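Local structure of DNA-binding protein reb1 (Schizosaccharomyces pombe, 5EYB) at residues E178-L182 with K199-M203; G190-T194 with C207-W211. The protein binds specific DNA sites in the rDNA enhancer and promoter and upstream of many RNA polymerase II genes, and takes part in terminating RNA polymerase I transcription. One frame throughout, in Å; residues are numbered along the deposited sequence.

Both contacts lie within the first Myb-type repeat, and along the chain their segments alternate. Contact 1 is partly buried and sets helix 176-189 against the turn between helices 193-199 and 204-215; it combines a salt bridge with methionine packing, and no residue of it meets the DNA directly. Contact 2 is buried, joins the start of helix 193-199 to helix 204-215 through tryptophan packing, and carries W193, T194 and R208, which bond to the nucleotides. Together they link the three helices. The centres of contact 1 and contact 2 lie about 9 Å apart. A salt bridge from D179 to R210 connects them, and L182 and R202 both pack on C207.

Contact 1. Residues E178-L182 with K199-M203; sequences EDEEL and KMARM
E178 and R202 meet in a side-on salt bridge in which two nitrogens of the guanidinium share one carboxylate oxygen. E178 OE1 accepts from R202 NE at 2.6 Å and from R202 NH2 at 2.7 Å, and both bonds are clearly bent. The oxygen lies close to the guanidinium plane, while the carboxylate plane is turned about 50° against it. Both donors reach OE1 from the same face of the carboxylate, NE on the syn side and tilted out of the plane, NH2 from well above. E178 reaches across with its chain extended and CG anti to the backbone N (chi1 -163°). Its second oxygen, OE2, is taken by R171 in another salt bridge, so two arginines share the carboxylate, which would probably favour its charged form. R202 is buried and its remaining NH1 donates to the backbone O of R171, while W174 makes a cation-pi contact with the guanidinium.

Next to this polar pair M200 supplies the apolar half. Its SD lies 3.7 Å from L182 CA, and its CE bends back over the helix to 3.7 Å from E178 CG. CE also approaches E178 O, the carbonyl that already accepts the helical bond from L182 N. E181 adds its CB at the margin.

The contact sets the turn between the two helices of the predicted helix-turn-helix, 193-199 and 204-215, against the early part of helix 176-189; M200 also reaches W174 in the loop before helix 176-189, and L182 packs on R210 of helix 204-215.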
loop_
_atom_site.group_PDB
_atom_site.type_symbol
_atom_site.label_atom_id
_atom_site.label_comp_id
_atom_site.label_asym_id
_atom_site.label_seq_id
_atom_site.Cartn_x
_atom_site.Cartn_y
_atom_site.Cartn_z
ATOM N N GLU A 178 -22.430 6.285 -6.581
ATOM C CA GLU A 178 -22.196 5.982 -5.179
ATOM C C GLU A 178 -21.138 6.912 -4.603
ATOM O O GLU A 178 -21.253 7.357 -3.464
ATOM C CB GLU A 178 -21.772 4.527 -5.018
ATOM C CG GLU A 178 -21.905 3.997 -3.611
ATOM C CD GLU A 178 -21.902 2.489 -3.573
ATOM O OE1 GLU A 178 -21.925 1.929 -2.459
ATOM O OE2 GLU A 178 -21.881 1.867 -4.659
ATOM N N ASP A 179 -20.109 7.200 -5.396
ATOM C CA ASP A 179 -19.086 8.169 -5.006
ATOM C C ASP A 179 -19.711 9.534 -4.773
ATOM O O ASP A 179 -19.348 10.254 -3.843
ATOM C CB ASP A 179 -17.997 8.273 -6.074
ATOM C CG ASP A 179 -16.952 7.185 -5.951
ATOM O OD1 ASP A 179 -16.792 6.635 -4.841
ATOM O OD2 ASP A 179 -16.280 6.887 -6.962
ATOM N N GLU A 180 -20.660 9.880 -5.636
ATOM C CA GLU A 180 -21.347 11.159 -5.566
ATOM C C GLU A 180 -22.285 11.217 -4.366
ATOM O O GLU A 180 -22.362 12.235 -3.673
ATOM C CB GLU A 180 -22.127 11.412 -6.859
ATOM C CG GLU A 180 -22.777 12.782 -6.942
ATOM C CD GLU A 180 -21.766 13.911 -7.045
ATOM O OE1 GLU A 180 -20.580 13.635 -7.327
ATOM O OE2 GLU A 180 -22.162 15.078 -6.847
ATOM N N GLU A 181 -22.996 10.119 -4.129
ATOM C CA GLU A 181 -23.915 10.030 -3.003
ATOM C C GLU A 181 -23.162 10.209 -1.694
ATOM O O GLU A 181 -23.663 10.821 -0.752
ATOM C CB GLU A 181 -24.649 8.688 -3.009
ATOM C CG GLU A 181 -25.734 8.579 -1.954
ATOM C CD GLU A 181 -26.954 9.424 -2.284
ATOM O OE1 GLU A 181 -27.084 9.857 -3.448
ATOM O OE2 GLU A 181 -27.785 9.652 -1.378
ATOM N N LEU A 182 -21.949 9.670 -1.648
ATOM C CA LEU A 182 -21.094 9.824 -0.486
ATOM C C LEU A 182 -20.726 11.286 -0.283
ATOM O O LEU A 182 -20.817 11.807 0.829
ATOM C CB LEU A 182 -19.830 8.980 -0.630
ATOM C CG LEU A 182 -18.793 9.199 0.473
ATOM C CD1 LEU A 182 -19.313 8.684 1.804
ATOM C CD2 LEU A 182 -17.470 8.547 0.111
ATOM N N LYS A 199 -26.673 4.990 6.106
ATOM C CA LYS A 199 -27.514 5.511 5.035
ATOM C C LYS A 199 -27.161 4.858 3.698
ATOM O O LYS A 199 -28.035 4.629 2.861
ATOM C CB LYS A 199 -27.383 7.037 4.940
ATOM C CG LYS A 199 -28.118 7.800 6.041
ATOM C CD LYS A 199 -27.730 9.274 6.064
ATOM C CE LYS A 199 -28.954 10.182 6.155
ATOM N NZ LYS A 199 -29.836 9.853 7.309
ATOM N N MET A 200 -25.882 4.546 3.507
ATOM C CA MET A 200 -25.425 3.960 2.251
ATOM C C MET A 200 -25.232 2.448 2.346
ATOM O O MET A 200 -24.780 1.823 1.388
ATOM C CB MET A 200 -24.121 4.621 1.800
ATOM C CG MET A 200 -24.210 6.131 1.686
ATOM S SD MET A 200 -22.739 6.885 0.971
ATOM C CE MET A 200 -22.696 6.090 -0.630
ATOM N N ALA A 201 -25.597 1.873 3.493
ATOM C CA ALA A 201 -25.385 0.451 3.773
ATOM C C ALA A 201 -23.914 0.095 3.595
ATOM O O ALA A 201 -23.571 -0.930 3.006
ATOM C CB ALA A 201 -26.258 -0.419 2.883
ATOM N N ARG A 202 -23.051 0.962 4.108
ATOM C CA ARG A 202 -21.616 0.811 3.947
ATOM C C ARG A 202 -20.900 0.838 5.295
ATOM O O ARG A 202 -21.318 1.535 6.216
ATOM C CB ARG A 202 -21.070 1.917 3.043
ATOM C CG ARG A 202 -21.423 1.775 1.574
ATOM C CD ARG A 202 -20.559 0.723 0.917
ATOM N NE ARG A 202 -20.474 0.909 -0.525
ATOM C CZ ARG A 202 -19.586 0.298 -1.301
ATOM N NH1 ARG A 202 -18.704 -0.537 -0.767
ATOM N NH2 ARG A 202 -19.577 0.523 -2.609
ATOM N N MET A 203 -19.822 0.074 5.412
ATOM C CA MET A 203 -19.020 0.102 6.624
ATOM C C MET A 203 -18.398 1.483 6.786
ATOM O O MET A 203 -17.678 1.944 5.905
ATOM C CB MET A 203 -17.938 -0.971 6.583
ATOM C CG MET A 203 -17.252 -1.192 7.917
ATOM S SD MET A 203 -15.800 -2.235 7.756
ATOM C CE MET A 203 -16.492 -3.609 6.843
#

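Contact 2. Residues G190-T194 with C207-W211; sequences GKCWT and CRDRW. With nucleotides of chain B.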
loop_
_atom_site.group_PDB
_atom_site.type_symbol
_atom_site.label_atom_id
_atom_site.label_comp_id
_atom_site.label_asym_id
_atom_site.label_seq_id
_atom_site.Cartn_x
_atom_site.Cartn_y
_atom_site.Cartn_z
ATOM N N GLY A 190 -21.504 16.108 7.343
ATOM C CA GLY A 190 -20.147 16.256 7.839
ATOM C C GLY A 190 -19.413 14.929 7.908
ATOM O O GLY A 190 -19.828 13.957 7.278
ATOM N N LYS A 191 -18.327 14.887 8.679
ATOM C CA LYS A 191 -17.493 13.690 8.789
ATOM C C LYS A 191 -18.072 12.686 9.780
ATOM O O LYS A 191 -17.411 12.313 10.751
ATOM C CB LYS A 191 -16.073 14.060 9.223
ATOM C CG LYS A 191 -15.475 15.240 8.489
ATOM C CD LYS A 191 -14.988 14.858 7.110
ATOM C CE LYS A 191 -14.168 15.990 6.520
ATOM N NZ LYS A 191 -13.097 16.435 7.462
ATOM N N CYS A 192 -19.305 12.259 9.535
ATOM C CA CYS A 192 -19.995 11.346 10.434
ATOM C C CYS A 192 -20.215 10.009 9.740
ATOM O O CYS A 192 -21.282 9.748 9.189
ATOM C CB CYS A 192 -21.319 11.953 10.893
ATOM S SG CYS A 192 -21.131 13.556 11.713
ATOM N N TRP A 193 -19.191 9.163 9.781
ATOM C CA TRP A 193 -19.136 7.980 8.932
ATOM C C TRP A 193 -20.096 6.880 9.374
ATOM O O TRP A 193 -20.511 6.054 8.566
ATOM C CB TRP A 193 -17.703 7.446 8.885
ATOM C CG TRP A 193 -16.691 8.528 8.629
ATOM C CD1 TRP A 193 -15.719 8.963 9.483
ATOM C CD2 TRP A 193 -16.573 9.328 7.446
ATOM N NE1 TRP A 193 -14.996 9.975 8.901
ATOM C CE2 TRP A 193 -15.501 10.219 7.650
ATOM C CE3 TRP A 193 -17.266 9.371 6.233
ATOM C CZ2 TRP A 193 -15.106 11.142 6.686
ATOM C CZ3 TRP A 193 -16.872 10.288 5.278
ATOM C CH2 TRP A 193 -15.803 11.162 5.510
ATOM N N THR A 194 -20.448 6.869 10.652
ATOM C CA THR A 194 -21.394 5.883 11.161
ATOM C C THR A 194 -22.809 6.218 10.688
ATOM O O THR A 194 -23.550 5.342 10.235
ATOM C CB THR A 194 -21.360 5.808 12.698
ATOM O OG1 THR A 194 -20.030 5.507 13.132
ATOM C CG2 THR A 194 -22.303 4.730 13.201
ATOM N N CYS A 207 -16.374 4.217 4.150
ATOM C CA CYS A 207 -16.866 5.521 3.729
ATOM C C CYS A 207 -15.791 6.576 3.924
ATOM O O CYS A 207 -15.574 7.419 3.054
ATOM C CB CYS A 207 -18.133 5.902 4.496
ATOM S SG CYS A 207 -19.577 4.892 4.095
ATOM N N ARG A 208 -15.119 6.523 5.071
ATOM C CA ARG A 208 -14.016 7.432 5.357
ATOM C C ARG A 208 -12.927 7.266 4.308
ATOM O O ARG A 208 -12.457 8.249 3.734
ATOM C CB ARG A 208 -13.447 7.181 6.760
ATOM C CG ARG A 208 -12.606 8.325 7.348
ATOM C CD ARG A 208 -11.182 8.392 6.782
ATOM N NE ARG A 208 -10.500 7.099 6.824
ATOM C CZ ARG A 208 -9.607 6.748 7.747
ATOM N NH1 ARG A 208 -9.277 7.596 8.712
ATOM N NH2 ARG A 208 -9.039 5.552 7.701
ATOM N N ASP A 209 -12.529 6.020 4.066
ATOM C CA ASP A 209 -11.438 5.743 3.139
ATOM C C ASP A 209 -11.772 6.224 1.727
ATOM O O ASP A 209 -10.939 6.853 1.070
ATOM C CB ASP A 209 -11.100 4.249 3.131
ATOM C CG ASP A 209 -10.584 3.753 4.477
ATOM O OD1 ASP A 209 -10.069 4.572 5.269
ATOM O OD2 ASP A 209 -10.691 2.536 4.740
ATOM N N ARG A 210 -12.992 5.946 1.271
ATOM C CA ARG A 210 -13.435 6.412 -0.042
ATOM C C ARG A 210 -13.372 7.925 -0.138
ATOM O O ARG A 210 -12.972 8.471 -1.161
ATOM C CB ARG A 210 -14.852 5.945 -0.345
ATOM C CG ARG A 210 -14.934 5.016 -1.530
ATOM C CD ARG A 210 -14.462 5.671 -2.818
ATOM N NE ARG A 210 -13.990 4.665 -3.766
ATOM C CZ ARG A 210 -13.799 4.877 -5.063
ATOM N NH1 ARG A 210 -14.054 6.065 -5.589
ATOM N NH2 ARG A 210 -13.361 3.895 -5.838
ATOM N N TRP A 211 -13.769 8.598 0.936
ATOM C CA TRP A 211 -13.734 10.054 0.972
ATOM C C TRP A 211 -12.301 10.585 1.049
ATOM O O TRP A 211 -11.875 11.351 0.186
ATOM C CB TRP A 211 -14.556 10.587 2.151
ATOM C CG TRP A 211 -14.431 12.071 2.333
ATOM C CD1 TRP A 211 -13.606 12.725 3.203
ATOM C CD2 TRP A 211 -15.144 13.088 1.617
ATOM N NE1 TRP A 211 -13.766 14.084 3.076
ATOM C CE2 TRP A 211 -14.703 14.332 2.110
ATOM C CE3 TRP A 211 -16.114 13.065 0.611
ATOM C CZ2 TRP A 211 -15.199 15.541 1.630
ATOM C CZ3 TRP A 211 -16.605 14.266 0.135
ATOM C CH2 TRP A 211 -16.148 15.488 0.646
ATOM P P DA B 10 -18.381 8.726 13.579
ATOM O OP1 DA B 10 -19.463 9.685 13.256
ATOM O OP2 DA B 10 -18.339 7.405 12.913
ATOM O "O5'" DA B 10 -16.981 9.452 13.327
ATOM C "C5'" DA B 10 -16.634 10.606 14.073
ATOM C "C4'" DA B 10 -15.129 10.787 14.108
ATOM O "O4'" DA B 10 -14.526 9.686 14.832
ATOM C "C3'" DA B 10 -14.441 10.822 12.735
ATOM O "O3'" DA B 10 -13.600 11.974 12.649
ATOM C "C2'" DA B 10 -13.631 9.522 12.708
ATOM C "C1'" DA B 10 -13.337 9.323 14.179
ATOM N N9 DA B 10 -12.997 7.945 14.527
ATOM C C8 DA B 10 -13.708 6.817 14.228
ATOM N N7 DA B 10 -13.154 5.710 14.664
ATOM C C5 DA B 10 -11.999 6.143 15.291
ATOM C C6 DA B 10 -10.966 5.458 15.962
ATOM N N6 DA B 10 -10.939 4.129 16.113
ATOM N N1 DA B 10 -9.958 6.195 16.471
ATOM C C2 DA B 10 -9.985 7.523 16.314
ATOM N N3 DA B 10 -10.898 8.277 15.710
ATOM C C4 DA B 10 -11.887 7.519 15.214
ATOM P P DG B 12 -5.931 13.680 11.613
ATOM O OP1 DG B 12 -5.238 14.898 12.089
ATOM O OP2 DG B 12 -6.447 13.611 10.229
ATOM O "O5'" DG B 12 -4.989 12.406 11.810
ATOM C "C5'" DG B 12 -4.593 12.016 13.115
ATOM C "C4'" DG B 12 -3.785 10.735 13.072
ATOM O "O4'" DG B 12 -4.672 9.602 12.930
ATOM C "C3'" DG B 12 -2.774 10.638 11.921
ATOM O "O3'" DG B 12 -1.477 10.364 12.446
ATOM C "C2'" DG B 12 -3.297 9.478 11.063
ATOM C "C1'" DG B 12 -4.068 8.660 12.084
ATOM N N9 DG B 12 -5.114 7.828 11.504
ATOM C C8 DG B 12 -6.229 8.256 10.825
ATOM N N7 DG B 12 -6.999 7.283 10.426
ATOM C C5 DG B 12 -6.357 6.137 10.876
ATOM C C6 DG B 12 -6.721 4.779 10.741
ATOM O O6 DG B 12 -7.715 4.305 10.179
ATOM N N1 DG B 12 -5.794 3.935 11.341
ATOM C C2 DG B 12 -4.658 4.349 11.990
ATOM N N2 DG B 12 -3.887 3.385 12.505
ATOM N N3 DG B 12 -4.302 5.620 12.124
ATOM C C4 DG B 12 -5.197 6.455 11.544
ATOM P P DA B 11 -12.726 12.277 11.333
ATOM O OP1 DA B 11 -12.961 13.693 10.987
ATOM O OP2 DA B 11 -12.949 11.231 10.313
ATOM O "O5'" DA B 11 -11.226 12.179 11.854
ATOM C "C5'" DA B 11 -10.778 13.073 12.853
ATOM C "C4'" DA B 11 -9.372 12.730 13.278
ATOM O "O4'" DA B 11 -9.348 11.370 13.775
ATOM C "C3'" DA B 11 -8.336 12.803 12.158
ATOM O "O3'" DA B 11 -7.147 13.414 12.625
ATOM C "C2'" DA B 11 -8.104 11.341 11.780
ATOM C "C1'" DA B 11 -8.371 10.616 13.088
ATOM N N9 DA B 11 -8.888 9.267 12.888
ATOM C C8 DA B 11 -9.990 8.908 12.167
ATOM N N7 DA B 11 -10.215 7.616 12.152
ATOM C C5 DA B 11 -9.191 7.093 12.918
ATOM C C6 DA B 11 -8.863 5.775 13.289
ATOM N N6 DA B 11 -9.572 4.707 12.917
ATOM N N1 DA B 11 -7.773 5.599 14.062
ATOM C C2 DA B 11 -7.063 6.671 14.433
ATOM N N3 DA B 11 -7.272 7.953 14.146
ATOM C C4 DA B 11 -8.362 8.098 13.379
#
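W193 and R208 pack together where the first helix of a Myb-type helix-turn-helix, 193-199, meets the second, 204-215, which sends R208 to the bases.

Apolar and aromatic packing comes first. R208 CG lies over the five-membered ring of W193, 3.6 Å from its centroid, in a CH-pi contact. C207 CB touches CE3 of the same indole. W211 meets its far end obliquely, with W193 CH2 3.5 Å from W211 CD1 and the two planes 45° apart. K191 brings its CE to 4.0 Å from W211 NE1, its side chain crossing that of W211 at about a right angle.

Phosphate bonds come next. W193 NE1, at the ring edge, gives an almost straight bond, 171°, to OP2 of DA11 of chain B at 2.8 Å, and T194 OG1 donates to OP2 of DA10 of chain B.

R208 reads a guanine, its chain bending at chi2 and chi3 beyond the indole. D209 OD1 receives both NE and NH2 of R208 in a salt bridge that steadies the guanidinium, while D209 OD2 bonds a cytosine base. NH1 of R208 reaches N7 of DG12 of chain B at 2.9 Å, and NH2 reaches O6 of the same guanine at 3.1 Å.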